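Local structure of Peptide/nickel transport system substrate-binding protein (Listeria monocytogenes serotype 1/2a, 5KZT) at residues A[265-270]-A[499-504]; A[309-314]-A[376-381]; A[313-318]-A[493-498]; A[317-322]-A[343-348]. The protein binds oligopeptides and probably delivers them for uptake as the substrate-binding component of a peptide transport system. All blocks are in the same frame, centred on the assembly; numbering follows the deposited sequence. Where two conformers were deposited one is given.

Contact 1 of 4, residues A[265-270]-A[499-504]; sequences VTVNNS and TAYLQK
Val265 and Tyr501 clasp each other through both of their peptide groups: Val265 N donates to Tyr501 O at 2.9 Å, and Tyr501 N returns a bond to Val265 O at 3.0 Å. Two residues further on the pattern repeats, with Val267 N reaching Thr499 O at 2.8 Å and Thr499 N reaching Val267 O at 2.9 Å. Between these two hydrogen-bonded pairs sits the non-hydrogen-bonded pair of Thr266 and Ala500, where the strands close up and CA-H...O contacts run to the carbonyls of Val265 and Thr499. Beyond the Val267-Thr499 pair, OG1 of Thr499 lies beside the side-chain amide of Asn269, the two side chains crossing at about a right angle.

Packing follows on the face that carries Val265, Val267, Thr499 and Tyr501. CG2 of Val265, set between its backbone N and carbonyl carbon, rests against Tyr501 CB at 3.7 Å, while CG2 of Val267 comes to CE1 of the Tyr501 ring at 3.9 Å, so the two valines touch different parts of one tyrosine. The same ring has a cation-pi partner in Arg247, which also donates to Gln503 OE1, an oxygen near Val265 CG2. With the two chain directions 148° apart, this is a twisted antiparallel ladder between strands 264-277 and 491-503, part of a mixed sheet in a solute-binding protein of family 5.

Contact 2 of 4, residues A[309-314]-A[376-381]; sequences TVLKNG and TENARK
Val310 and Lys381 meet because the lysine's CG lies anti to its backbone N (chi1 -170°) and the chain stays extended as far as CE (chi3 177°), which lies against the backbone of Thr309 and Val310. Asn378 also has CG anti to its backbone N, at -159°, which directs its amide at Val310. The setting is a helix-end contact: the last turn of helix 303-311, widened to a pi-type turn, lies against the first turn of helix 377-393. Thr376 is the N-cap of the latter helix, its OG1 accepting from Ala379 N at 3.1 Å.

The amide of Asn378 is wedged between the Val310 carbonyl, the CG1 methyl of Val310 and CD2 of Leu311. Beside it the bound peptide comes close: its backbone packs on Thr376 and Asn378, and one of its basic side chains packs on Leu311 and Ala379. The contact therefore forms part of the wall around the ligand.

Lys381 lays its methylene chain over Val310, with CE 3.8 Å from Val310 CA and 3.4 Å from Thr309 O. That carbonyl accepts a hydrogen bond from a water at 2.8 Å, and the same water is held weakly by Lys381 NZ at 3.3 Å and Lys312 NZ at 3.4 Å.

Contact 3 of 4, residues A[313-318]-A[493-498]; sequences NGSKPA and PLYQRS
The Gln496 side chain crosses that of Lys316 obliquely and ends at Pro317 O. Its CB sits 3.8 Å from Lys316 O, and its CG meets the methyl of Ala318 at 3.7 Å. The chain runs on extended (chi2 177°), and at the tip NE2 donates to Pro317 O at 3.2 Å in a nearly straight bond of 169°, the acceptor lying in the amide plane. NE2 also touches Lys316 CE, while OE1 turns to the backbone N of Glu324 outside the segments.

The two backbones run as an antiparallel pair. Gln496 N donates to Lys316 O at 2.7 Å, and Lys316 N answers to Gln496 O. Ala318 N then donates to Leu494 O at 3.1 Å, next to a classic beta bulge at Leu494 and Tyr495 opposite Phe273.

At the far end Ser315 OG accepts from Ser498 N at 3.0 Å and donates to Asn313 OD1 at 2.6 Å. OD1 takes Ser315 N as well, closing an Asx turn. Ser315 OG thus stands in for a backbone acceptor at Ser498 N, and the Gln496 amide adds a side-chain bond beside the ladder, tying short strand 316-317 to strand 491-503, from which Tyr495 OH and Arg497 NH2 bond the bound peptide.

Contact 4 of 4, residues A[317-322]-A[343-348]; sequences PANNLV and HLEYDV
His343 opens the second segment by giving its backbone N to Asn319 O at 2.9 Å, with an N-H...O angle of 150°. Its CG stands anti to the carbonyl carbon (chi1 -51°), beside the backbone N that makes this bond. The ring stays close to the same acceptor: CD2 comes within 3.6 Å of Asn319 O, which lies at the ring edge. Asn320 approaches that edge too, its ND2 3.7 Å from His343 CD2, the amide plane turned 87° from the ring. This ND2 donates to Gly341 O and Glu481 OE2, while His343 ND1 pairs with Thr486 OG1 and NE2 with Ser340 OG, so both polar ends of the imidazole are engaged.

His343 O comes next, 3.6 Å from Asn319 CB. At Leu344 it is the backbone that matters: its O accepts from Gln492 NE2 and Lys303 NZ. Glu345 then passes the side-chain amide of Asn319, bringing its CA and CG close to it. Further on, Asp347 serves as N-cap of helix 348-362, its OD1 accepting from Glu350 N.

The two loops flank helix 336-340 in the chain, one leading into it and the other leaving it. They settle between helix 471-487, which packs on His343 and Leu321, and helix 303-311, whose Lys303 touches Asn319, with strand 491-503 pairing at Ala318.

How the contacts relate
Along the chain the first segments run in the order contact 1, 2, 3, 4; contacts 2, 3 and 4 all lie within the loop closed by contact 1. Contacts 1 and 3, about 13 Å apart between centres, use successive parts of strand 491-503, which pairs with 264-277 in one and with 316-317 in the other. Contact 2 shares Asn313 and Gly314 with contact 3, and Leu311 packs on Tyr495 between them; contact 4 shares Pro317 and Ala318 with it. Contact 3 is thus the hub, with contacts 2 and 4 each about 11 Å away, joining a peptide-lining helix end to the sheet and to the loops around helix 336-340.

Contact 1 of 4, residues A[265-270]-A[499-504]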
loop_
_atom_site.group_PDB
_atom_site.type_symbol
_atom_site.label_atom_id
_atom_site.label_comp_id
_atom_site.label_asym_id
_atom_site.label_seq_id
_atom_site.Cartn_x
_atom_site.Cartn_y
_atom_site.Cartn_z
ATOM N N VAL A 265 14.477 -14.997 -8.234
ATOM C CA VAL A 265 14.248 -13.658 -8.746
ATOM C C VAL A 265 14.085 -12.723 -7.559
ATOM O O VAL A 265 13.684 -13.149 -6.470
ATOM C CB VAL A 265 12.994 -13.560 -9.654
ATOM C CG1 VAL A 265 13.146 -14.386 -10.915
ATOM C CG2 VAL A 265 11.739 -13.987 -8.923
ATOM N N THR A 266 14.390 -11.452 -7.798
ATOM C CA THR A 266 14.270 -10.401 -6.793
ATOM C C THR A 266 13.390 -9.314 -7.377
ATOM O O THR A 266 13.558 -8.929 -8.534
ATOM C CB THR A 266 15.631 -9.751 -6.436
ATOM O OG1 THR A 266 16.615 -10.754 -6.175
ATOM C CG2 THR A 266 15.500 -8.896 -5.206
ATOM N N VAL A 267 12.472 -8.809 -6.562
ATOM C CA VAL A 267 11.568 -7.749 -6.966
ATOM C C VAL A 267 11.846 -6.572 -6.030
ATOM O O VAL A 267 11.756 -6.742 -4.820
ATOM C CB VAL A 267 10.114 -8.256 -6.844
ATOM C CG1 VAL A 267 9.095 -7.125 -6.987
ATOM C CG2 VAL A 267 9.867 -9.351 -7.884
ATOM N N ASN A 268 12.205 -5.411 -6.590
ATOM C CA ASN A 268 12.314 -4.158 -5.829
ATOM C C ASN A 268 10.927 -3.550 -5.765
ATOM O O ASN A 268 10.352 -3.188 -6.780
ATOM C CB ASN A 268 13.273 -3.167 -6.490
ATOM C CG ASN A 268 13.331 -1.816 -5.768
ATOM O OD1 ASN A 268 12.800 -1.634 -4.643
ATOM N ND2 ASN A 268 13.980 -0.841 -6.421
ATOM N N ASN A 269 10.400 -3.421 -4.563
ATOM C CA ASN A 269 9.036 -2.963 -4.361
ATOM C C ASN A 269 8.917 -1.423 -4.233
ATOM O O ASN A 269 7.813 -0.916 -4.145
ATOM C CB ASN A 269 8.458 -3.668 -3.116
ATOM C CG ASN A 269 8.441 -5.204 -3.251
ATOM O OD1 ASN A 269 9.369 -5.885 -2.827
ATOM N ND2 ASN A 269 7.394 -5.742 -3.854
ATOM N N SER A 270 10.043 -0.695 -4.185
ATOM C CA SER A 270 10.070 0.761 -3.863
ATOM C C SER A 270 9.199 1.120 -2.642
ATOM O O SER A 270 8.571 2.177 -2.604
ATOM C CB SER A 270 9.649 1.614 -5.074
ATOM O OG SER A 270 10.551 1.454 -6.157
ATOM N N THR A 499 11.786 -8.276 -2.415
ATOM C CA THR A 499 11.161 -9.560 -2.134
ATOM C C THR A 499 11.818 -10.603 -3.035
ATOM O O THR A 499 12.034 -10.355 -4.224
ATOM C CB THR A 499 9.639 -9.517 -2.390
ATOM O OG1 THR A 499 9.057 -8.437 -1.652
ATOM C CG2 THR A 499 8.983 -10.810 -1.957
ATOM N N ALA A 500 12.199 -11.732 -2.456
ATOM C CA ALA A 500 12.840 -12.822 -3.212
ATOM C C ALA A 500 11.848 -13.957 -3.412
ATOM O O ALA A 500 11.030 -14.250 -2.533
ATOM C CB ALA A 500 14.075 -13.323 -2.494
ATOM N N TYR A 501 11.961 -14.609 -4.562
ATOM C CA TYR A 501 11.091 -15.708 -4.955
ATOM C C TYR A 501 11.881 -16.749 -5.715
ATOM O O TYR A 501 12.916 -16.439 -6.318
ATOM C CB TYR A 501 9.988 -15.259 -5.918
ATOM C CG TYR A 501 9.026 -14.194 -5.448
ATOM C CD1 TYR A 501 9.321 -12.852 -5.609
ATOM C CD2 TYR A 501 7.792 -14.539 -4.909
ATOM C CE1 TYR A 501 8.427 -11.858 -5.206
ATOM C CE2 TYR A 501 6.886 -13.565 -4.497
ATOM C CZ TYR A 501 7.206 -12.224 -4.659
ATOM O OH TYR A 501 6.310 -11.261 -4.262
ATOM N N LEU A 502 11.391 -17.984 -5.683
ATOM C CA LEU A 502 11.618 -18.890 -6.792
ATOM C C LEU A 502 10.423 -18.722 -7.700
ATOM O O LEU A 502 9.291 -18.638 -7.216
ATOM C CB LEU A 502 11.746 -20.341 -6.345
ATOM C CG LEU A 502 12.987 -20.755 -5.562
ATOM C CD1 LEU A 502 13.030 -22.277 -5.476
ATOM C CD2 LEU A 502 14.276 -20.236 -6.185
ATOM N N GLN A 503 10.673 -18.649 -9.009
ATOM C CA GLN A 503 9.631 -18.437 -10.003
ATOM C C GLN A 503 9.844 -19.376 -11.167
ATOM O O GLN A 503 10.900 -19.331 -11.780
ATOM C CB GLN A 503 9.688 -16.997 -10.507
ATOM C CG GLN A 503 8.570 -16.631 -11.471
ATOM C CD GLN A 503 8.616 -15.163 -11.870
ATOM O OE1 GLN A 503 8.463 -14.276 -11.033
ATOM N NE2 GLN A 503 8.846 -14.905 -13.152
ATOM N N LYS A 504 8.847 -20.201 -11.500
ATOM C CA LYS A 504 9.020 -21.159 -12.599
ATOM C C LYS A 504 9.308 -20.432 -13.907
ATOM O O LYS A 504 8.692 -19.396 -14.201
ATOM C CB LYS A 504 7.791 -22.029 -12.817
ATOM C CG LYS A 504 7.404 -22.897 -11.642
ATOM C CD LYS A 504 8.264 -24.114 -11.454
ATOM C CE LYS A 504 7.631 -24.892 -10.304
ATOM N NZ LYS A 504 8.449 -26.029 -9.895
#

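Contact 2 of 4, residues A[309-314]-A[376-381]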
loop_
_atom_site.group_PDB
_atom_site.type_symbol
_atom_site.label_atom_id
_atom_site.label_comp_id
_atom_site.label_asym_id
_atom_site.label_seq_id
_atom_site.Cartn_x
_atom_site.Cartn_y
_atom_site.Cartn_z
ATOM N N THR A 309 20.425 -10.220 8.365
ATOM C CA THR A 309 20.095 -11.361 9.215
ATOM C C THR A 309 18.665 -11.815 9.000
ATOM O O THR A 309 18.415 -12.991 8.765
ATOM C CB THR A 309 20.284 -10.985 10.705
ATOM O OG1 THR A 309 21.630 -10.523 10.888
ATOM C CG2 THR A 309 20.006 -12.176 11.642
ATOM N N VAL A 310 17.727 -10.886 9.095
ATOM C CA VAL A 310 16.302 -11.224 9.026
ATOM C C VAL A 310 15.779 -11.364 7.595
ATOM O O VAL A 310 15.004 -12.272 7.327
ATOM C CB VAL A 310 15.458 -10.199 9.812
ATOM C CG1 VAL A 310 13.958 -10.440 9.624
ATOM C CG2 VAL A 310 15.852 -10.231 11.284
ATOM N N LEU A 311 16.187 -10.476 6.696
ATOM C CA LEU A 311 15.620 -10.420 5.342
ATOM C C LEU A 311 16.398 -11.223 4.297
ATOM O O LEU A 311 15.860 -12.146 3.694
ATOM C CB LEU A 311 15.484 -8.962 4.901
ATOM C CG LEU A 311 14.506 -8.149 5.765
ATOM C CD1 LEU A 311 14.488 -6.704 5.320
ATOM C CD2 LEU A 311 13.095 -8.715 5.728
ATOM N N LYS A 312 17.657 -10.862 4.086
ATOM C CA LYS A 312 18.556 -11.592 3.176
ATOM C C LYS A 312 17.967 -11.782 1.780
ATOM O O LYS A 312 18.121 -12.855 1.179
ATOM C CB LYS A 312 18.927 -12.962 3.767
ATOM C CG LYS A 312 19.706 -12.901 5.077
ATOM C CD LYS A 312 20.286 -14.277 5.394
ATOM C CE LYS A 312 21.174 -14.242 6.616
ATOM N NZ LYS A 312 21.586 -15.598 7.056
ATOM N N ASN A 313 17.295 -10.755 1.269
ATOM C CA ASN A 313 16.471 -10.903 0.076
ATOM C C ASN A 313 16.633 -9.748 -0.893
ATOM O O ASN A 313 15.770 -9.531 -1.743
ATOM C CB ASN A 313 14.991 -11.056 0.488
ATOM C CG ASN A 313 14.443 -9.836 1.205
ATOM O OD1 ASN A 313 15.108 -8.813 1.314
ATOM N ND2 ASN A 313 13.215 -9.942 1.708
ATOM N N GLY A 314 17.731 -9.006 -0.764
ATOM C CA GLY A 314 17.929 -7.774 -1.519
ATOM C C GLY A 314 17.477 -6.509 -0.814
ATOM O O GLY A 314 17.766 -5.403 -1.290
ATOM N N THR A 376 3.638 -13.998 10.253
ATOM C CA THR A 376 4.422 -14.914 9.420
ATOM C C THR A 376 5.660 -15.351 10.211
ATOM O O THR A 376 6.042 -14.717 11.215
ATOM C CB THR A 376 4.851 -14.260 8.094
ATOM O OG1 THR A 376 5.642 -13.096 8.357
ATOM C CG2 THR A 376 3.632 -13.867 7.274
ATOM N N GLU A 377 6.277 -16.441 9.770
ATOM C CA GLU A 377 7.540 -16.897 10.363
ATOM C C GLU A 377 8.574 -15.785 10.351
ATOM O O GLU A 377 9.281 -15.565 11.345
ATOM C CB GLU A 377 8.093 -18.110 9.605
ATOM C CG GLU A 377 9.406 -18.656 10.163
ATOM C CD GLU A 377 9.811 -19.964 9.511
ATOM O OE1 GLU A 377 9.764 -20.074 8.269
ATOM O OE2 GLU A 377 10.175 -20.901 10.246
ATOM N N ASN A 378 8.674 -15.080 9.230
ATOM C CA ASN A 378 9.700 -14.039 9.120
ATOM C C ASN A 378 9.380 -12.806 9.950
ATOM O O ASN A 378 10.287 -12.148 10.434
ATOM C CB ASN A 378 9.977 -13.637 7.664
ATOM C CG ASN A 378 11.340 -12.965 7.503
ATOM O OD1 ASN A 378 12.381 -13.585 7.753
ATOM N ND2 ASN A 378 11.341 -11.701 7.096
ATOM N N ALA A 379 8.100 -12.484 10.109
ATOM C CA ALA A 379 7.715 -11.360 10.972
ATOM C C ALA A 379 8.074 -11.656 12.437
ATOM O O ALA A 379 8.525 -10.768 13.138
ATOM C CB ALA A 379 6.231 -11.062 10.840
ATOM N N ARG A 380 7.883 -12.899 12.864
ATOM C CA ARG A 380 8.288 -13.362 14.200
ATOM C C ARG A 380 9.827 -13.294 14.415
ATOM O O ARG A 380 10.295 -12.873 15.456
ATOM C CB ARG A 380 7.739 -14.775 14.420
ATOM C CG ARG A 380 8.129 -15.479 15.714
ATOM C CD ARG A 380 7.448 -16.838 15.756
ATOM N NE ARG A 380 8.006 -17.739 16.774
ATOM C CZ ARG A 380 7.549 -18.969 17.037
ATOM N NH1 ARG A 380 6.521 -19.479 16.353
ATOM N NH2 ARG A 380 8.123 -19.705 17.993
ATOM N N LYS A 381 10.603 -13.713 13.419
ATOM C CA LYS A 381 12.053 -13.508 13.416
ATOM C C LYS A 381 12.435 -12.013 13.527
ATOM O O LYS A 381 13.344 -11.631 14.287
ATOM C CB LYS A 381 12.648 -14.095 12.137
ATOM C CG LYS A 381 14.158 -14.147 12.123
ATOM C CD LYS A 381 14.665 -14.602 10.772
ATOM C CE LYS A 381 16.175 -14.591 10.748
ATOM N NZ LYS A 381 16.756 -15.573 11.703
HETATM O O HOH W 1 19.371 -15.427 9.681
#

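Contact 3 of 4, residues A[313-318]-A[493-498]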
loop_
_atom_site.group_PDB
_atom_site.type_symbol
_atom_site.label_atom_id
_atom_site.label_comp_id
_atom_site.label_asym_id
_atom_site.label_seq_id
_atom_site.Cartn_x
_atom_site.Cartn_y
_atom_site.Cartn_z
ATOM N N ASN A 313 17.295 -10.755 1.269
ATOM C CA ASN A 313 16.471 -10.903 0.076
ATOM C C ASN A 313 16.633 -9.748 -0.893
ATOM O O ASN A 313 15.770 -9.531 -1.743
ATOM C CB ASN A 313 14.991 -11.056 0.488
ATOM C CG ASN A 313 14.443 -9.836 1.205
ATOM O OD1 ASN A 313 15.108 -8.813 1.314
ATOM N ND2 ASN A 313 13.215 -9.942 1.708
ATOM N N GLY A 314 17.731 -9.006 -0.764
ATOM C CA GLY A 314 17.929 -7.774 -1.519
ATOM C C GLY A 314 17.477 -6.509 -0.814
ATOM O O GLY A 314 17.766 -5.403 -1.290
ATOM N N SER A 315 16.758 -6.634 0.300
ATOM C CA SER A 315 16.306 -5.450 1.033
ATOM C C SER A 315 17.527 -4.735 1.576
ATOM O O SER A 315 18.551 -5.359 1.844
ATOM C CB SER A 315 15.363 -5.823 2.182
ATOM O OG SER A 315 14.150 -6.382 1.705
ATOM N N LYS A 316 17.440 -3.419 1.706
ATOM C CA LYS A 316 18.549 -2.669 2.288
ATOM C C LYS A 316 18.084 -1.638 3.307
ATOM O O LYS A 316 16.915 -1.272 3.297
ATOM C CB LYS A 316 19.413 -2.038 1.202
ATOM C CG LYS A 316 18.764 -0.995 0.315
ATOM C CD LYS A 316 19.713 -0.717 -0.862
ATOM C CE LYS A 316 19.458 0.648 -1.492
ATOM N NZ LYS A 316 18.318 0.608 -2.440
ATOM N N PRO A 317 18.999 -1.223 4.220
ATOM C CA PRO A 317 18.646 -0.227 5.227
ATOM C C PRO A 317 18.089 1.037 4.623
ATOM O O PRO A 317 18.505 1.440 3.540
ATOM C CB PRO A 317 19.975 0.064 5.917
ATOM C CG PRO A 317 20.714 -1.214 5.795
ATOM C CD PRO A 317 20.398 -1.670 4.399
ATOM N N ALA A 318 17.128 1.624 5.330
ATOM C CA ALA A 318 16.488 2.863 4.940
ATOM C C ALA A 318 16.811 3.896 6.003
ATOM O O ALA A 318 16.689 3.614 7.200
ATOM C CB ALA A 318 14.987 2.665 4.853
ATOM N N PRO A 493 12.263 4.939 9.692
ATOM C CA PRO A 493 12.555 4.031 8.580
ATOM C C PRO A 493 13.575 2.948 8.965
ATOM O O PRO A 493 14.577 3.247 9.612
ATOM C CB PRO A 493 13.093 4.962 7.511
ATOM C CG PRO A 493 12.349 6.240 7.771
ATOM C CD PRO A 493 12.316 6.347 9.266
ATOM N N LEU A 494 13.294 1.710 8.568
ATOM C CA LEU A 494 14.143 0.577 8.904
ATOM C C LEU A 494 14.772 0.008 7.647
ATOM O O LEU A 494 15.988 -0.119 7.592
ATOM C CB LEU A 494 13.343 -0.500 9.643
ATOM C CG LEU A 494 13.876 -0.832 11.036
ATOM C CD1 LEU A 494 12.884 -1.652 11.835
ATOM C CD2 LEU A 494 15.225 -1.544 10.933
ATOM N N TYR A 495 13.948 -0.333 6.654
ATOM C CA TYR A 495 14.444 -0.867 5.377
ATOM C C TYR A 495 13.611 -0.520 4.160
ATOM O O TYR A 495 12.417 -0.225 4.258
ATOM C CB TYR A 495 14.631 -2.384 5.472
ATOM C CG TYR A 495 13.370 -3.242 5.623
ATOM C CD1 TYR A 495 12.866 -3.576 6.879
ATOM C CD2 TYR A 495 12.728 -3.772 4.512
ATOM C CE1 TYR A 495 11.755 -4.388 7.019
ATOM C CE2 TYR A 495 11.618 -4.588 4.643
ATOM C CZ TYR A 495 11.129 -4.894 5.892
ATOM O OH TYR A 495 10.008 -5.705 6.021
ATOM N N GLN A 496 14.282 -0.565 3.012
ATOM C CA GLN A 496 13.659 -0.407 1.712
ATOM C C GLN A 496 13.453 -1.820 1.206
ATOM O O GLN A 496 14.423 -2.590 1.095
ATOM C CB GLN A 496 14.581 0.342 0.758
ATOM C CG GLN A 496 15.081 1.671 1.288
ATOM C CD GLN A 496 16.054 2.325 0.333
ATOM O OE1 GLN A 496 15.673 2.657 -0.798
ATOM N NE2 GLN A 496 17.325 2.479 0.755
ATOM N N ARG A 497 12.217 -2.175 0.898
ATOM C CA ARG A 497 11.875 -3.583 0.714
ATOM C C ARG A 497 12.157 -4.105 -0.689
ATOM O O ARG A 497 11.781 -3.485 -1.682
ATOM C CB ARG A 497 10.407 -3.806 1.052
ATOM C CG ARG A 497 10.042 -5.240 1.387
ATOM C CD ARG A 497 9.152 -5.879 0.364
ATOM N NE ARG A 497 7.746 -5.497 0.425
ATOM C CZ ARG A 497 6.781 -6.097 1.151
ATOM N NH1 ARG A 497 5.542 -5.635 1.081
ATOM N NH2 ARG A 497 7.020 -7.122 1.965
ATOM N N SER A 498 12.843 -5.241 -0.744
ATOM C CA SER A 498 12.815 -6.130 -1.910
ATOM C C SER A 498 12.265 -7.477 -1.455
ATOM O O SER A 498 12.277 -7.780 -0.259
ATOM C CB SER A 498 14.205 -6.290 -2.531
ATOM O OG SER A 498 14.578 -5.137 -3.274
HETATM O O HOH W 2 15.461 -3.005 -1.632
#

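Contact 4 of 4, residues A[317-322]-A[343-348]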
loop_
_atom_site.group_PDB
_atom_site.type_symbol
_atom_site.label_atom_id
_atom_site.label_comp_id
_atom_site.label_asym_id
_atom_site.label_seq_id
_atom_site.Cartn_x
_atom_site.Cartn_y
_atom_site.Cartn_z
ATOM N N PRO A 317 18.999 -1.223 4.220
ATOM C CA PRO A 317 18.646 -0.227 5.227
ATOM C C PRO A 317 18.089 1.037 4.623
ATOM O O PRO A 317 18.505 1.440 3.540
ATOM C CB PRO A 317 19.975 0.064 5.917
ATOM C CG PRO A 317 20.714 -1.214 5.795
ATOM C CD PRO A 317 20.398 -1.670 4.399
ATOM N N ALA A 318 17.128 1.624 5.330
ATOM C CA ALA A 318 16.488 2.863 4.940
ATOM C C ALA A 318 16.811 3.896 6.003
ATOM O O ALA A 318 16.689 3.614 7.200
ATOM C CB ALA A 318 14.987 2.665 4.853
ATOM N N ASN A 319 17.236 5.073 5.557
ATOM C CA ASN A 319 17.408 6.255 6.410
ATOM C C ASN A 319 16.577 7.429 5.883
ATOM O O ASN A 319 16.876 8.612 6.135
ATOM C CB ASN A 319 18.879 6.613 6.465
ATOM C CG ASN A 319 19.723 5.490 7.026
ATOM O OD1 ASN A 319 20.544 4.906 6.324
ATOM N ND2 ASN A 319 19.523 5.174 8.275
ATOM N N ASN A 320 15.541 7.074 5.118
ATOM C CA ASN A 320 14.565 7.977 4.550
ATOM C C ASN A 320 13.223 7.248 4.491
ATOM O O ASN A 320 13.159 6.020 4.290
ATOM C CB ASN A 320 14.920 8.368 3.126
ATOM C CG ASN A 320 16.259 9.064 3.018
ATOM O OD1 ASN A 320 17.296 8.410 2.974
ATOM N ND2 ASN A 320 16.237 10.393 2.982
ATOM N N LEU A 321 12.149 8.007 4.620
ATOM C CA LEU A 321 10.811 7.509 4.352
ATOM C C LEU A 321 10.610 7.247 2.866
ATOM O O LEU A 321 10.059 6.205 2.472
ATOM C CB LEU A 321 9.770 8.518 4.836
ATOM C CG LEU A 321 8.337 8.201 4.467
ATOM C CD1 LEU A 321 7.935 6.827 4.980
ATOM C CD2 LEU A 321 7.421 9.304 4.985
ATOM N N VAL A 322 11.038 8.202 2.044
ATOM C CA VAL A 322 10.946 8.085 0.595
ATOM C C VAL A 322 12.055 7.128 0.141
ATOM O O VAL A 322 13.190 7.276 0.554
ATOM C CB VAL A 322 11.059 9.455 -0.102
ATOM C CG1 VAL A 322 11.136 9.296 -1.621
ATOM C CG2 VAL A 322 9.894 10.359 0.310
ATOM N N HIS A 343 18.681 10.436 7.555
ATOM C CA HIS A 343 18.098 10.817 8.832
ATOM C C HIS A 343 18.084 9.642 9.793
ATOM O O HIS A 343 17.945 8.497 9.356
ATOM C CB HIS A 343 16.663 11.282 8.610
ATOM C CG HIS A 343 16.537 12.306 7.544
ATOM N ND1 HIS A 343 16.603 13.657 7.801
ATOM C CD2 HIS A 343 16.381 12.181 6.207
ATOM C CE1 HIS A 343 16.483 14.320 6.665
ATOM N NE2 HIS A 343 16.355 13.448 5.682
ATOM N N LEU A 344 18.224 9.932 11.090
ATOM C CA LEU A 344 18.102 8.933 12.166
ATOM C C LEU A 344 18.903 7.648 11.887
ATOM O O LEU A 344 18.357 6.534 11.838
ATOM C CB LEU A 344 16.627 8.583 12.426
ATOM C CG LEU A 344 15.689 9.762 12.734
ATOM C CD1 LEU A 344 14.236 9.277 12.716
ATOM C CD2 LEU A 344 16.021 10.440 14.045
ATOM N N GLU A 345 20.200 7.838 11.694
ATOM C CA GLU A 345 21.128 6.737 11.479
ATOM C C GLU A 345 21.392 5.971 12.768
ATOM O O GLU A 345 21.515 6.564 13.837
ATOM C CB GLU A 345 22.442 7.252 10.885
ATOM C CG GLU A 345 22.270 7.827 9.485
ATOM C CD GLU A 345 23.576 8.304 8.873
ATOM O OE1 GLU A 345 24.372 7.462 8.432
ATOM O OE2 GLU A 345 23.792 9.526 8.811
ATOM N N TYR A 346 21.488 4.654 12.650
ATOM C CA TYR A 346 21.859 3.784 13.765
ATOM C C TYR A 346 23.064 4.293 14.548
ATOM O O TYR A 346 24.131 4.512 13.973
ATOM C CB TYR A 346 22.162 2.395 13.235
ATOM C CG TYR A 346 22.772 1.431 14.237
ATOM C CD1 TYR A 346 22.065 1.031 15.373
ATOM C CD2 TYR A 346 24.048 0.903 14.035
ATOM C CE1 TYR A 346 22.611 0.137 16.277
ATOM C CE2 TYR A 346 24.595 0.003 14.929
ATOM C CZ TYR A 346 23.883 -0.373 16.041
ATOM O OH TYR A 346 24.440 -1.267 16.910
ATOM N N ASP A 347 22.877 4.456 15.854
ATOM C CA ASP A 347 23.902 5.012 16.753
ATOM C C ASP A 347 23.546 4.644 18.199
ATOM O O ASP A 347 22.713 5.304 18.818
ATOM C CB ASP A 347 23.973 6.542 16.572
ATOM C CG ASP A 347 25.166 7.187 17.272
ATOM O OD1 ASP A 347 25.488 6.847 18.436
ATOM O OD2 ASP A 347 25.780 8.079 16.643
ATOM N N VAL A 348 24.175 3.600 18.739
ATOM C CA VAL A 348 23.841 3.134 20.088
ATOM C C VAL A 348 24.105 4.232 21.141
ATOM O O VAL A 348 23.271 4.449 22.034
ATOM C CB VAL A 348 24.554 1.809 20.463
ATOM C CG1 VAL A 348 24.235 1.402 21.901
ATOM C CG2 VAL A 348 24.144 0.681 19.511
#